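Local structure of putative Fe-S biosynthesis protein (Lactobacillus salivarius, 2P2E) at residues D48-V53 with S115-R120; A24-D29 with G73-K78; D9-K14 with M89-N94; V34-K39 with K61-E66. The protein is of unknown function but probably takes part in the assembly of iron-sulphur clusters. All blocks are in the same frame, centred on the assembly; numbering follows the deposited sequence.

In the fold
Contacts 1 and 2 lie side by side in one mixed sheet, because strand 24-30 of contact 2 neighbours strand 49-55 of contact 1. Their centres are about 9 Å apart. Asp29 ties three of the contacts together. Its OD2 is 2.8 Å from Arg50 NE of contact 1, and its OD1 is 2.6 Å from Tyr64 OH of contact 4. Contact 3 lies at another part of the sheet. It reaches contact 2 through Phe75 CZ and Ile91 CD1, 3.8 Å apart, and contact 1 through Lys14 and Ile116. Contacts 3 and 4 are on opposite sides of the chain's centre, with about 10 Å between their nearest atoms.

Contact 1 of 4, residues D48-V53 with S115-R120; sequences DFRILV and SIQDFR
Asp118 OD1, which faces Val53 CG1, takes two bonds from Arg120. Arg120 N donates to Asp118 OD1 at 2.9 Å on the anti side, closing an Asx turn. Arg120 NE donates to the same oxygen on the syn side, from the opposite face of the carboxylate plane. Arg120 NH2 adds a salt bridge to Asp118 OD2 at 2.7 Å. The guanidinium therefore grips the acid side-on with two nitrogens, and both oxygens lie close to its plane. The Arg120 chain bends at chi3 (-60°), which turns NE back toward the acid. Val53 CG2 packs on Arg120 CD at 3.6 Å. An alanine at Arg120 would probably leave the Asp118 carboxylate without its charged mate, take a partner from Asp21, and open a gap beside Val53.

The backbones form a parallel ladder within the mixed sheet of a beta-barrel protein. Gln117 N donates to Ile51 O at 2.7 Å, and Val53 N donates to Gln117 O at 2.8 Å. Ile51 N to Ser115 O and Phe119 N to Val53 O extend the ladder at its two ends.

On the face that carries Leu52 and Gln117, the extended Arg50 side chain brings NH1 to Gln117 OE1 in a weak bond of 3.2 Å. OE1 lies at the guanidinium edge, and the amide plane is turned 83° from the guanidinium. The strongest partner of Arg50 is Asp29, in a salt bridge to NE; NH1 also bonds to Val42 O. Leu52 CG meets the Phe119 ring at CE2, 4.0 Å away.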
loop_
_atom_site.group_PDB
_atom_site.type_symbol
_atom_site.label_atom_id
_atom_site.label_comp_id
_atom_site.label_asym_id
_atom_site.label_seq_id
_atom_site.Cartn_x
_atom_site.Cartn_y
_atom_site.Cartn_z
ATOM N N ASP A 48 5.063 9.472 4.056
ATOM C CA ASP A 48 3.630 9.269 4.004
ATOM C C ASP A 48 3.314 7.931 3.373
ATOM O O ASP A 48 4.158 7.345 2.704
ATOM C CB ASP A 48 2.975 10.380 3.207
ATOM C CG ASP A 48 2.098 11.232 4.062
ATOM O OD1 ASP A 48 1.974 10.898 5.261
ATOM O OD2 ASP A 48 1.532 12.223 3.543
ATOM N N PHE A 49 2.095 7.453 3.586
ATOM C CA PHE A 49 1.655 6.175 3.041
ATOM C C PHE A 49 1.193 6.242 1.609
ATOM O O PHE A 49 0.573 7.207 1.197
ATOM C CB PHE A 49 0.504 5.626 3.864
ATOM C CG PHE A 49 0.921 5.055 5.163
ATOM C CD1 PHE A 49 1.677 3.900 5.206
ATOM C CD2 PHE A 49 0.546 5.659 6.348
ATOM C CE1 PHE A 49 2.055 3.347 6.420
ATOM C CE2 PHE A 49 0.919 5.113 7.560
ATOM C CZ PHE A 49 1.672 3.955 7.597
ATOM N N ARG A 50 1.482 5.195 0.855
ATOM C CA ARG A 50 1.058 5.129 -0.530
ATOM C C ARG A 50 1.138 3.679 -0.982
ATOM O O ARG A 50 1.871 2.883 -0.399
ATOM C CB ARG A 50 1.956 5.998 -1.400
ATOM C CG ARG A 50 3.380 5.542 -1.395
ATOM C CD ARG A 50 4.207 6.256 -2.433
ATOM N NE ARG A 50 5.604 5.864 -2.324
ATOM C CZ ARG A 50 6.534 6.171 -3.215
ATOM N NH1 ARG A 50 6.221 6.877 -4.292
ATOM N NH2 ARG A 50 7.781 5.767 -3.033
ATOM N N ILE A 51 0.376 3.327 -2.009
ATOM C CA ILE A 51 0.397 1.964 -2.523
ATOM C C ILE A 51 1.291 1.832 -3.735
ATOM O O ILE A 51 1.161 2.580 -4.698
ATOM C CB ILE A 51 -0.993 1.480 -2.950
ATOM C CG1 ILE A 51 -1.975 1.675 -1.808
ATOM C CG2 ILE A 51 -0.936 0.016 -3.339
ATOM C CD1 ILE A 51 -1.502 1.087 -0.532
ATOM N N LEU A 52 2.197 0.867 -3.682
ATOM C CA LEU A 52 3.102 0.616 -4.788
ATOM C C LEU A 52 2.808 -0.756 -5.343
ATOM O O LEU A 52 2.514 -1.683 -4.590
ATOM C CB LEU A 52 4.554 0.632 -4.315
ATOM C CG LEU A 52 5.311 1.936 -4.095
ATOM C CD1 LEU A 52 4.421 2.961 -3.418
ATOM C CD2 LEU A 52 6.546 1.638 -3.257
ATOM N N VAL A 53 2.873 -0.888 -6.660
ATOM C CA VAL A 53 2.672 -2.178 -7.281
ATOM C C VAL A 53 3.931 -2.464 -8.083
ATOM O O VAL A 53 4.375 -1.660 -8.908
ATOM C CB VAL A 53 1.410 -2.206 -8.168
ATOM C CG1 VAL A 53 1.337 -0.968 -8.984
ATOM C CG2 VAL A 53 1.426 -3.436 -9.075
ATOM N N SER A 115 -2.595 7.343 -2.627
ATOM C CA SER A 115 -2.354 7.196 -4.063
ATOM C C SER A 115 -1.854 5.823 -4.450
ATOM O O SER A 115 -1.495 5.020 -3.602
ATOM C CB SER A 115 -1.332 8.219 -4.542
ATOM O OG SER A 115 -0.025 7.850 -4.144
ATOM N N ILE A 116 -1.816 5.559 -5.746
ATOM C CA ILE A 116 -1.343 4.275 -6.235
ATOM C C ILE A 116 -0.247 4.460 -7.275
ATOM O O ILE A 116 -0.422 5.189 -8.241
ATOM C CB ILE A 116 -2.472 3.487 -6.880
ATOM C CG1 ILE A 116 -3.673 3.462 -5.945
ATOM C CG2 ILE A 116 -1.994 2.074 -7.202
ATOM C CD1 ILE A 116 -4.933 2.980 -6.601
ATOM N N GLN A 117 0.874 3.784 -7.084
ATOM C CA GLN A 117 1.977 3.899 -8.020
ATOM C C GLN A 117 2.307 2.575 -8.692
ATOM O O GLN A 117 2.580 1.583 -8.019
ATOM C CB GLN A 117 3.206 4.412 -7.288
ATOM C CG GLN A 117 2.892 5.561 -6.375
ATOM C CD GLN A 117 3.686 6.782 -6.735
ATOM O OE1 GLN A 117 3.668 7.793 -6.020
ATOM N NE2 GLN A 117 4.401 6.701 -7.856
ATOM N N ASP A 118 2.285 2.575 -10.021
ATOM C CA ASP A 118 2.593 1.378 -10.787
ATOM C C ASP A 118 4.054 1.387 -11.200
ATOM O O ASP A 118 4.437 2.104 -12.125
ATOM C CB ASP A 118 1.722 1.297 -12.042
ATOM C CG ASP A 118 1.848 -0.048 -12.758
ATOM O OD1 ASP A 118 2.737 -0.848 -12.377
ATOM O OD2 ASP A 118 1.063 -0.303 -13.708
ATOM N N PHE A 119 4.865 0.588 -10.511
ATOM C CA PHE A 119 6.283 0.495 -10.819
ATOM C C PHE A 119 6.604 -0.834 -11.500
ATOM O O PHE A 119 7.758 -1.275 -11.506
ATOM C CB PHE A 119 7.140 0.625 -9.543
ATOM C CG PHE A 119 7.133 2.007 -8.914
ATOM C CD1 PHE A 119 6.754 3.136 -9.638
ATOM C CD2 PHE A 119 7.547 2.177 -7.590
ATOM C CE1 PHE A 119 6.793 4.407 -9.048
ATOM C CE2 PHE A 119 7.589 3.446 -6.998
ATOM C CZ PHE A 119 7.212 4.558 -7.728
ATOM N N ARG A 120 5.590 -1.484 -12.060
ATOM C CA ARG A 120 5.816 -2.752 -12.742
ATOM C C ARG A 120 6.582 -2.527 -14.031
ATOM O O ARG A 120 6.360 -1.537 -14.742
ATOM C CB ARG A 120 4.505 -3.432 -13.086
ATOM C CG ARG A 120 3.769 -4.013 -11.912
ATOM C CD ARG A 120 2.440 -4.553 -12.375
ATOM N NE ARG A 120 1.630 -3.495 -12.971
ATOM C CZ ARG A 120 0.488 -3.695 -13.619
ATOM N NH1 ARG A 120 0.009 -4.920 -13.762
ATOM N NH2 ARG A 120 -0.178 -2.666 -14.125
#

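Contact 2 of 4, residues A24-D29 with G73-K78; sequences AVLLLD and GKFYYK
Leu26 O and Tyr76 N form one of two direct backbone bonds between these parallel strands, at 2.9 Å and nearly straight (173°). Leu28 N to Tyr76 O is the other. Tyr76 thus bonds to the residues before and after Leu27, its partner in the register. The strands are neighbours in the mixed sheet, with strand 49-55 on the other side of 24-30 and strand 66-70 beyond 75-77. Water extends the pairing at both ends. One molecule links Leu26 N to Lys74 O, and a second links Leu28 O to Lys78 N, where direct bonds of the ladder would otherwise continue.

The apolar contacts fall on two faces of the sheet. On one, Leu26 and Phe75 lie side by side and point the same way. Leu26 CB is 3.8 Å from Phe75 CD1, and Leu26 CD1 reaches Phe75 CE1. On the other, two residues of strand 24-29 close on Tyr76. Val25 CG1 comes to 3.4 Å from Tyr76 CD2. Leu27 CD2 comes to 3.3 Å from Tyr76 CB, a tight fit. Leu26 O lies in the plane of the Tyr76 ring, at its edge.

The charged pair sits beyond the ladder. Lys78 NZ makes a salt bridge, with a weak hydrogen bond, to Asp29 OD1 at 3.2 Å, and a third water lies between the same two atoms. Lys78 NZ is also held by Phe30 O, Val34 O and Asp32. Asp29 has Tyr64 OH on OD1 and Arg50 on OD2. With two cations and a hydroxyl around it, the buried Asp29 carboxylate is likely to stay ionised.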
loop_
_atom_site.group_PDB
_atom_site.type_symbol
_atom_site.label_atom_id
_atom_site.label_comp_id
_atom_site.label_asym_id
_atom_site.label_seq_id
_atom_site.Cartn_x
_atom_site.Cartn_y
_atom_site.Cartn_z
ATOM N N ALA A 24 1.984 -9.631 -10.184
ATOM C CA ALA A 24 1.979 -8.406 -9.399
ATOM C C ALA A 24 1.881 -8.600 -7.888
ATOM O O ALA A 24 1.191 -9.503 -7.404
ATOM C CB ALA A 24 0.859 -7.503 -9.873
ATOM N N VAL A 25 2.574 -7.719 -7.169
ATOM C CA VAL A 25 2.630 -7.702 -5.714
ATOM C C VAL A 25 2.300 -6.286 -5.227
ATOM O O VAL A 25 2.705 -5.301 -5.829
ATOM C CB VAL A 25 4.047 -8.096 -5.209
ATOM C CG1 VAL A 25 4.152 -7.911 -3.702
ATOM C CG2 VAL A 25 4.343 -9.532 -5.581
ATOM N N LEU A 26 1.552 -6.192 -4.133
ATOM C CA LEU A 26 1.172 -4.902 -3.575
ATOM C C LEU A 26 1.999 -4.521 -2.364
ATOM O O LEU A 26 2.297 -5.357 -1.508
ATOM C CB LEU A 26 -0.300 -4.913 -3.179
ATOM C CG LEU A 26 -1.284 -4.949 -4.341
ATOM C CD1 LEU A 26 -2.687 -5.015 -3.823
ATOM C CD2 LEU A 26 -1.099 -3.716 -5.184
ATOM N N LEU A 27 2.355 -3.246 -2.295
ATOM C CA LEU A 27 3.132 -2.756 -1.184
ATOM C C LEU A 27 2.494 -1.538 -0.540
ATOM O O LEU A 27 2.021 -0.631 -1.227
ATOM C CB LEU A 27 4.533 -2.373 -1.641
ATOM C CG LEU A 27 5.332 -3.374 -2.462
ATOM C CD1 LEU A 27 6.662 -2.726 -2.804
ATOM C CD2 LEU A 27 5.541 -4.669 -1.698
ATOM N N LEU A 28 2.463 -1.532 0.784
ATOM C CA LEU A 28 1.962 -0.387 1.517
ATOM C C LEU A 28 3.277 0.267 1.906
ATOM O O LEU A 28 3.905 -0.100 2.895
ATOM C CB LEU A 28 1.194 -0.819 2.754
ATOM C CG LEU A 28 0.689 0.339 3.609
ATOM C CD1 LEU A 28 -0.118 1.333 2.775
ATOM C CD2 LEU A 28 -0.161 -0.229 4.712
ATOM N N ASP A 29 3.700 1.222 1.093
ATOM C CA ASP A 29 4.963 1.895 1.303
ATOM C C ASP A 29 4.920 3.127 2.184
ATOM O O ASP A 29 3.962 3.892 2.167
ATOM C CB ASP A 29 5.560 2.259 -0.064
ATOM C CG ASP A 29 6.841 3.061 0.043
ATOM O OD1 ASP A 29 7.768 2.604 0.744
ATOM O OD2 ASP A 29 6.924 4.141 -0.584
ATOM N N GLY A 73 -5.844 -10.110 -1.114
ATOM C CA GLY A 73 -4.501 -10.629 -1.272
ATOM C C GLY A 73 -3.578 -10.033 -0.230
ATOM O O GLY A 73 -4.031 -9.406 0.728
ATOM N N LYS A 74 -2.280 -10.216 -0.416
ATOM C CA LYS A 74 -1.293 -9.706 0.518
ATOM C C LYS A 74 -0.790 -8.312 0.210
ATOM O O LYS A 74 -0.825 -7.860 -0.924
ATOM C CB LYS A 74 -0.100 -10.653 0.572
ATOM C CG LYS A 74 -0.314 -11.853 1.453
ATOM C CD LYS A 74 0.870 -12.801 1.377
ATOM C CE LYS A 74 0.721 -13.944 2.363
ATOM N NZ LYS A 74 -0.544 -14.701 2.139
ATOM N N PHE A 75 -0.313 -7.651 1.256
ATOM C CA PHE A 75 0.265 -6.314 1.200
ATOM C C PHE A 75 1.597 -6.423 1.909
ATOM O O PHE A 75 1.639 -6.822 3.069
ATOM C CB PHE A 75 -0.585 -5.324 1.980
ATOM C CG PHE A 75 -1.684 -4.703 1.190
ATOM C CD1 PHE A 75 -1.411 -3.684 0.286
ATOM C CD2 PHE A 75 -3.007 -5.098 1.383
ATOM C CE1 PHE A 75 -2.450 -3.060 -0.417
ATOM C CE2 PHE A 75 -4.052 -4.481 0.685
ATOM C CZ PHE A 75 -3.775 -3.464 -0.210
ATOM N N TYR A 76 2.685 -6.086 1.233
ATOM C CA TYR A 76 3.986 -6.156 1.875
ATOM C C TYR A 76 4.357 -4.775 2.361
ATOM O O TYR A 76 3.941 -3.785 1.777
ATOM C CB TYR A 76 5.024 -6.686 0.892
ATOM C CG TYR A 76 4.828 -8.150 0.631
ATOM C CD1 TYR A 76 5.444 -9.101 1.428
ATOM C CD2 TYR A 76 3.964 -8.587 -0.366
ATOM C CE1 TYR A 76 5.206 -10.451 1.241
ATOM C CE2 TYR A 76 3.717 -9.939 -0.563
ATOM C CZ TYR A 76 4.343 -10.864 0.245
ATOM O OH TYR A 76 4.112 -12.204 0.042
ATOM N N TYR A 77 5.121 -4.704 3.441
ATOM C CA TYR A 77 5.529 -3.416 3.977
ATOM C C TYR A 77 6.841 -3.505 4.739
ATOM O O TYR A 77 7.242 -4.579 5.199
ATOM C CB TYR A 77 4.441 -2.848 4.891
ATOM C CG TYR A 77 4.254 -3.611 6.170
ATOM C CD1 TYR A 77 4.759 -3.128 7.376
ATOM C CD2 TYR A 77 3.566 -4.817 6.179
ATOM C CE1 TYR A 77 4.578 -3.828 8.565
ATOM C CE2 TYR A 77 3.383 -5.530 7.360
ATOM C CZ TYR A 77 3.888 -5.026 8.545
ATOM O OH TYR A 77 3.688 -5.731 9.699
ATOM N N LYS A 78 7.506 -2.365 4.868
ATOM C CA LYS A 78 8.769 -2.315 5.577
ATOM C C LYS A 78 8.465 -2.502 7.049
ATOM O O LYS A 78 7.654 -1.776 7.621
ATOM C CB LYS A 78 9.458 -0.980 5.315
ATOM C CG LYS A 78 9.823 -0.801 3.854
ATOM C CD LYS A 78 10.491 0.526 3.568
ATOM C CE LYS A 78 9.509 1.671 3.601
ATOM N NZ LYS A 78 10.088 2.891 2.970
HETATM O O HOH W 1 -0.093 -8.676 -3.160
HETATM O O HOH W 2 6.046 0.525 4.486
HETATM O O HOH W 3 10.147 4.203 0.252
#

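Contact 3 of 4, residues D9-K14 with M89-N94; sequences DDAAKK and MKISLN
Ala11 of helix 9-19 rests on Ile91 and Ser92 of strand 88-93, so the contact joins the helix to the beta-sheet. The helix crosses the strand almost at right angles, with 83° between their directions. The two axes come within 6.4 Å of each other. The methyl of Ala11 suits this close approach, since it points toward the strand and reaches little beyond the helix backbone.

The contact is made by van der Waals packing. Ala11 CB lies 3.7 Å from the backbone oxygen Ile91 O, and 4.0 Å from Ser92 C. Ile91 CG2 is the apolar neighbour of Ala11 CB, at 4.1 Å. Leu100 of the next strand also packs on Ala11 and Ile91.

The polar bonds run within the helix or to other parts of the chain. In the helix, Lys13 N bonds to Asp9 O at 3.0 Å. Lys14 NZ bonds to Ser98 O, and Ile91 pairs through its backbone with Thr6 and Thr8.

Nearer the surface, Leu93 meets the aliphatic part of Asp10, with Leu93 CD2 3.8 Å from Asp10 CB.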
loop_
_atom_site.group_PDB
_atom_site.type_symbol
_atom_site.label_atom_id
_atom_site.label_comp_id
_atom_site.label_asym_id
_atom_site.label_seq_id
_atom_site.Cartn_x
_atom_site.Cartn_y
_atom_site.Cartn_z
ATOM N N ASP A 9 -15.688 -2.828 -1.301
ATOM C CA ASP A 9 -15.950 -3.275 -2.663
ATOM C C ASP A 9 -15.498 -2.252 -3.704
ATOM O O ASP A 9 -14.847 -2.608 -4.678
ATOM C CB ASP A 9 -17.437 -3.592 -2.852
ATOM C CG ASP A 9 -17.865 -4.859 -2.115
ATOM O OD1 ASP A 9 -17.069 -5.821 -2.060
ATOM O OD2 ASP A 9 -19.006 -4.902 -1.600
ATOM N N ASP A 10 -15.826 -0.983 -3.500
ATOM C CA ASP A 10 -15.419 0.051 -4.447
ATOM C C ASP A 10 -13.907 0.162 -4.566
ATOM O O ASP A 10 -13.383 0.420 -5.643
ATOM C CB ASP A 10 -15.980 1.402 -4.030
ATOM C CG ASP A 10 -17.486 1.432 -4.064
ATOM O OD1 ASP A 10 -18.055 1.049 -5.113
ATOM O OD2 ASP A 10 -18.099 1.843 -3.048
ATOM N N ALA A 11 -13.210 -0.024 -3.454
ATOM C CA ALA A 11 -11.757 0.066 -3.444
ATOM C C ALA A 11 -11.108 -1.139 -4.110
ATOM O O ALA A 11 -10.123 -1.009 -4.828
ATOM C CB ALA A 11 -11.255 0.207 -2.013
ATOM N N ALA A 12 -11.654 -2.320 -3.864
ATOM C CA ALA A 12 -11.097 -3.520 -4.466
ATOM C C ALA A 12 -11.269 -3.428 -5.972
ATOM O O ALA A 12 -10.367 -3.744 -6.727
ATOM C CB ALA A 12 -11.803 -4.752 -3.933
ATOM N N LYS A 13 -12.436 -2.974 -6.401
ATOM C CA LYS A 13 -12.710 -2.843 -7.820
ATOM C C LYS A 13 -11.671 -1.950 -8.480
ATOM O O LYS A 13 -11.179 -2.268 -9.556
ATOM C CB LYS A 13 -14.117 -2.270 -8.034
ATOM C CG LYS A 13 -14.584 -2.232 -9.496
ATOM C CD LYS A 13 -14.583 -3.628 -10.132
ATOM C CE LYS A 13 -15.314 -3.661 -11.490
ATOM N NZ LYS A 13 -14.749 -2.706 -12.512
ATOM N N LYS A 14 -11.325 -0.844 -7.828
ATOM C CA LYS A 14 -10.342 0.085 -8.374
ATOM C C LYS A 14 -8.931 -0.508 -8.377
ATOM O O LYS A 14 -8.030 0.004 -9.049
ATOM C CB LYS A 14 -10.337 1.384 -7.569
ATOM C CG LYS A 14 -9.314 2.408 -8.041
ATOM C CD LYS A 14 -9.020 3.423 -6.943
ATOM C CE LYS A 14 -8.082 4.537 -7.409
ATOM N NZ LYS A 14 -8.736 5.431 -8.418
HETATM N N MSE A 89 -6.800 -2.034 9.899
HETATM C CA MSE A 89 -6.989 -0.865 9.072
HETATM C C MSE A 89 -7.980 -1.071 7.962
HETATM O O MSE A 89 -8.444 -2.175 7.722
HETATM C CB MSE A 89 -5.665 -0.442 8.483
HETATM C CG MSE A 89 -4.648 -0.105 9.522
HETATM SE SE MSE A 89 -2.942 0.164 8.684
HETATM C CE MSE A 89 -2.389 -1.680 8.532
ATOM N N LYS A 90 -8.277 0.007 7.258
ATOM C CA LYS A 90 -9.238 -0.054 6.183
ATOM C C LYS A 90 -8.871 0.835 5.015
ATOM O O LYS A 90 -8.365 1.940 5.188
ATOM C CB LYS A 90 -10.604 0.349 6.724
ATOM C CG LYS A 90 -11.762 0.246 5.756
ATOM C CD LYS A 90 -13.053 0.564 6.503
ATOM C CE LYS A 90 -14.291 0.295 5.673
ATOM N NZ LYS A 90 -15.559 0.532 6.448
ATOM N N ILE A 91 -9.126 0.324 3.821
ATOM C CA ILE A 91 -8.888 1.048 2.590
ATOM C C ILE A 91 -10.252 1.203 1.947
ATOM O O ILE A 91 -10.926 0.220 1.661
ATOM C CB ILE A 91 -7.965 0.266 1.657
ATOM C CG1 ILE A 91 -6.586 0.143 2.308
ATOM C CG2 ILE A 91 -7.895 0.946 0.290
ATOM C CD1 ILE A 91 -5.595 -0.656 1.508
ATOM N N SER A 92 -10.676 2.441 1.758
ATOM C CA SER A 92 -11.968 2.696 1.151
ATOM C C SER A 92 -11.771 3.667 0.010
ATOM O O SER A 92 -10.645 4.091 -0.257
ATOM C CB SER A 92 -12.937 3.285 2.173
ATOM O OG SER A 92 -12.532 4.585 2.554
ATOM N N LEU A 93 -12.865 4.012 -0.665
ATOM C CA LEU A 93 -12.802 4.942 -1.788
ATOM C C LEU A 93 -13.464 6.272 -1.441
ATOM O O LEU A 93 -14.608 6.313 -0.984
ATOM C CB LEU A 93 -13.471 4.335 -3.017
ATOM C CG LEU A 93 -13.593 5.295 -4.197
ATOM C CD1 LEU A 93 -12.202 5.738 -4.685
ATOM C CD2 LEU A 93 -14.354 4.600 -5.304
ATOM N N ASN A 94 -12.727 7.358 -1.649
ATOM C CA ASN A 94 -13.237 8.688 -1.364
ATOM C C ASN A 94 -14.450 9.003 -2.217
ATOM O O ASN A 94 -14.504 8.673 -3.413
ATOM C CB ASN A 94 -12.160 9.746 -1.613
ATOM C CG ASN A 94 -10.977 9.588 -0.691
ATOM O OD1 ASN A 94 -11.131 9.533 0.525
ATOM N ND2 ASN A 94 -9.789 9.515 -1.263
#

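Contact 4 of 4, residues V34-K39 with K61-E66; sequences VGALSK and KKDYNE
Asp63 OD2 takes a bond of 2.9 Å from Ala36 N, well above the carboxylate plane (51° out of it). The bond is close to straight at the hydrogen. It joins two loops: the one after strand 24-30, which holds a short 3-10 segment at residues 37-39, and the one between strands 49-55 and 66-70, where Tyr64 is the centre of an inverse gamma turn. Asp63 CG is anti to the carbonyl carbon (chi1 -57°), which brings CG to within 3.6 Å of Gly35 CA. OD2 of Asp63 is 3.5 Å from Gly35 CA. A side chain on Gly35 would point at this carboxylate, and at these backbone angles would also jam against the preceding carbonyl oxygen. An alanine at Asp63 would probably leave Ala36 N without its acceptor and open a gap beside Gly35.

The second tie is apolar. Leu37 closes on one corner of the Tyr64 ring. Its CD1 sits at the ring edge, 3.7 Å from Tyr64 CE2, and Leu37 CD2 is close to the same carbon. The Tyr64 hydroxyl bonds to Asp29, which ties the far end of the ring to strand 24-30.

Gly35 O closes the turn on the other side of the peptide. Ser38 N donates to Gly35 O at 3.1 Å. Lys39 NZ, which also bonds to Gly33 O, reaches Gly35 O at 2.9 Å from the opposite face of the carbonyl plane.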
loop_
_atom_site.group_PDB
_atom_site.type_symbol
_atom_site.label_atom_id
_atom_site.label_comp_id
_atom_site.label_asym_id
_atom_site.label_seq_id
_atom_site.Cartn_x
_atom_site.Cartn_y
_atom_site.Cartn_z
ATOM N N VAL A 34 13.758 5.204 2.330
ATOM C CA VAL A 34 14.414 3.966 2.729
ATOM C C VAL A 34 13.927 2.793 1.852
ATOM O O VAL A 34 12.725 2.630 1.608
ATOM C CB VAL A 34 14.145 3.649 4.221
ATOM C CG1 VAL A 34 14.942 2.428 4.647
ATOM C CG2 VAL A 34 14.522 4.836 5.080
ATOM N N GLY A 35 14.873 1.991 1.371
ATOM C CA GLY A 35 14.525 0.848 0.539
ATOM C C GLY A 35 14.981 1.019 -0.896
ATOM O O GLY A 35 15.030 2.144 -1.406
ATOM N N ALA A 36 15.321 -0.091 -1.547
ATOM C CA ALA A 36 15.769 -0.045 -2.939
ATOM C C ALA A 36 14.679 0.520 -3.838
ATOM O O ALA A 36 14.965 1.220 -4.810
ATOM C CB ALA A 36 16.164 -1.442 -3.423
ATOM N N LEU A 37 13.427 0.231 -3.502
ATOM C CA LEU A 37 12.317 0.700 -4.319
ATOM C C LEU A 37 12.159 2.213 -4.337
ATOM O O LEU A 37 11.619 2.778 -5.289
ATOM C CB LEU A 37 11.014 0.009 -3.900
ATOM C CG LEU A 37 10.999 -1.462 -4.360
ATOM C CD1 LEU A 37 11.869 -2.333 -3.432
ATOM C CD2 LEU A 37 9.570 -1.973 -4.370
ATOM N N SER A 38 12.633 2.882 -3.301
ATOM C CA SER A 38 12.549 4.329 -3.311
ATOM C C SER A 38 13.392 4.864 -4.490
ATOM O O SER A 38 13.109 5.933 -5.036
ATOM C CB SER A 38 13.085 4.889 -2.002
ATOM O OG SER A 38 13.227 6.292 -2.087
ATOM N N LYS A 39 14.424 4.114 -4.883
ATOM C CA LYS A 39 15.308 4.519 -5.981
ATOM C C LYS A 39 14.657 4.345 -7.338
ATOM O O LYS A 39 15.226 4.722 -8.376
ATOM C CB LYS A 39 16.617 3.719 -5.947
ATOM C CG LYS A 39 17.528 4.065 -4.771
ATOM C CD LYS A 39 16.884 3.726 -3.408
ATOM C CE LYS A 39 17.649 4.410 -2.258
ATOM N NZ LYS A 39 17.224 3.970 -0.891
ATOM N N LYS A 61 11.481 -7.721 -1.525
ATOM C CA LYS A 61 11.520 -8.608 -0.371
ATOM C C LYS A 61 12.374 -8.121 0.797
ATOM O O LYS A 61 11.877 -7.947 1.907
ATOM C CB LYS A 61 12.006 -9.994 -0.802
ATOM C CG LYS A 61 11.088 -10.708 -1.770
ATOM C CD LYS A 61 9.713 -10.990 -1.144
ATOM C CE LYS A 61 9.800 -11.892 0.099
ATOM N NZ LYS A 61 8.457 -12.155 0.744
ATOM N N LYS A 62 13.660 -7.914 0.551
ATOM C CA LYS A 62 14.567 -7.486 1.603
ATOM C C LYS A 62 14.020 -6.335 2.440
ATOM O O LYS A 62 14.109 -6.361 3.673
ATOM C CB LYS A 62 15.916 -7.103 1.005
ATOM C CG LYS A 62 16.957 -6.660 2.028
ATOM C CD LYS A 62 18.371 -6.665 1.421
ATOM C CE LYS A 62 19.406 -5.972 2.313
ATOM N NZ LYS A 62 19.201 -4.486 2.366
ATOM N N ASP A 63 13.433 -5.344 1.773
ATOM C CA ASP A 63 12.883 -4.180 2.457
ATOM C C ASP A 63 11.450 -4.378 2.953
ATOM O O ASP A 63 11.177 -4.234 4.135
ATOM C CB ASP A 63 12.962 -2.963 1.530
ATOM C CG ASP A 63 14.382 -2.680 1.067
ATOM O OD1 ASP A 63 15.263 -2.553 1.941
ATOM O OD2 ASP A 63 14.618 -2.586 -0.164
ATOM N N TYR A 64 10.534 -4.688 2.047
ATOM C CA TYR A 64 9.141 -4.919 2.416
ATOM C C TYR A 64 9.111 -6.336 2.937
ATOM O O TYR A 64 8.620 -7.247 2.286
ATOM C CB TYR A 64 8.279 -4.756 1.181
ATOM C CG TYR A 64 8.404 -3.364 0.656
ATOM C CD1 TYR A 64 7.599 -2.354 1.153
ATOM C CD2 TYR A 64 9.421 -3.021 -0.234
ATOM C CE1 TYR A 64 7.796 -1.032 0.790
ATOM C CE2 TYR A 64 9.632 -1.694 -0.605
ATOM C CZ TYR A 64 8.810 -0.705 -0.079
ATOM O OH TYR A 64 8.997 0.614 -0.396
ATOM N N ASN A 65 9.653 -6.484 4.138
ATOM C CA ASN A 65 9.825 -7.758 4.808
ATOM C C ASN A 65 8.683 -8.282 5.651
ATOM O O ASN A 65 8.804 -9.344 6.246
ATOM C CB ASN A 65 11.063 -7.665 5.682
ATOM C CG ASN A 65 10.950 -6.557 6.707
ATOM O OD1 ASN A 65 10.346 -5.518 6.445
ATOM N ND2 ASN A 65 11.532 -6.770 7.876
ATOM N N GLU A 66 7.591 -7.540 5.741
ATOM C CA GLU A 66 6.468 -8.022 6.525
ATOM C C GLU A 66 5.181 -8.017 5.721
ATOM O O GLU A 66 5.067 -7.328 4.705
ATOM C CB GLU A 66 6.329 -7.223 7.817
ATOM C CG GLU A 66 7.257 -7.753 8.906
ATOM C CD GLU A 66 7.125 -7.014 10.229
ATOM O OE1 GLU A 66 5.979 -6.810 10.693
ATOM O OE2 GLU A 66 8.174 -6.651 10.812
#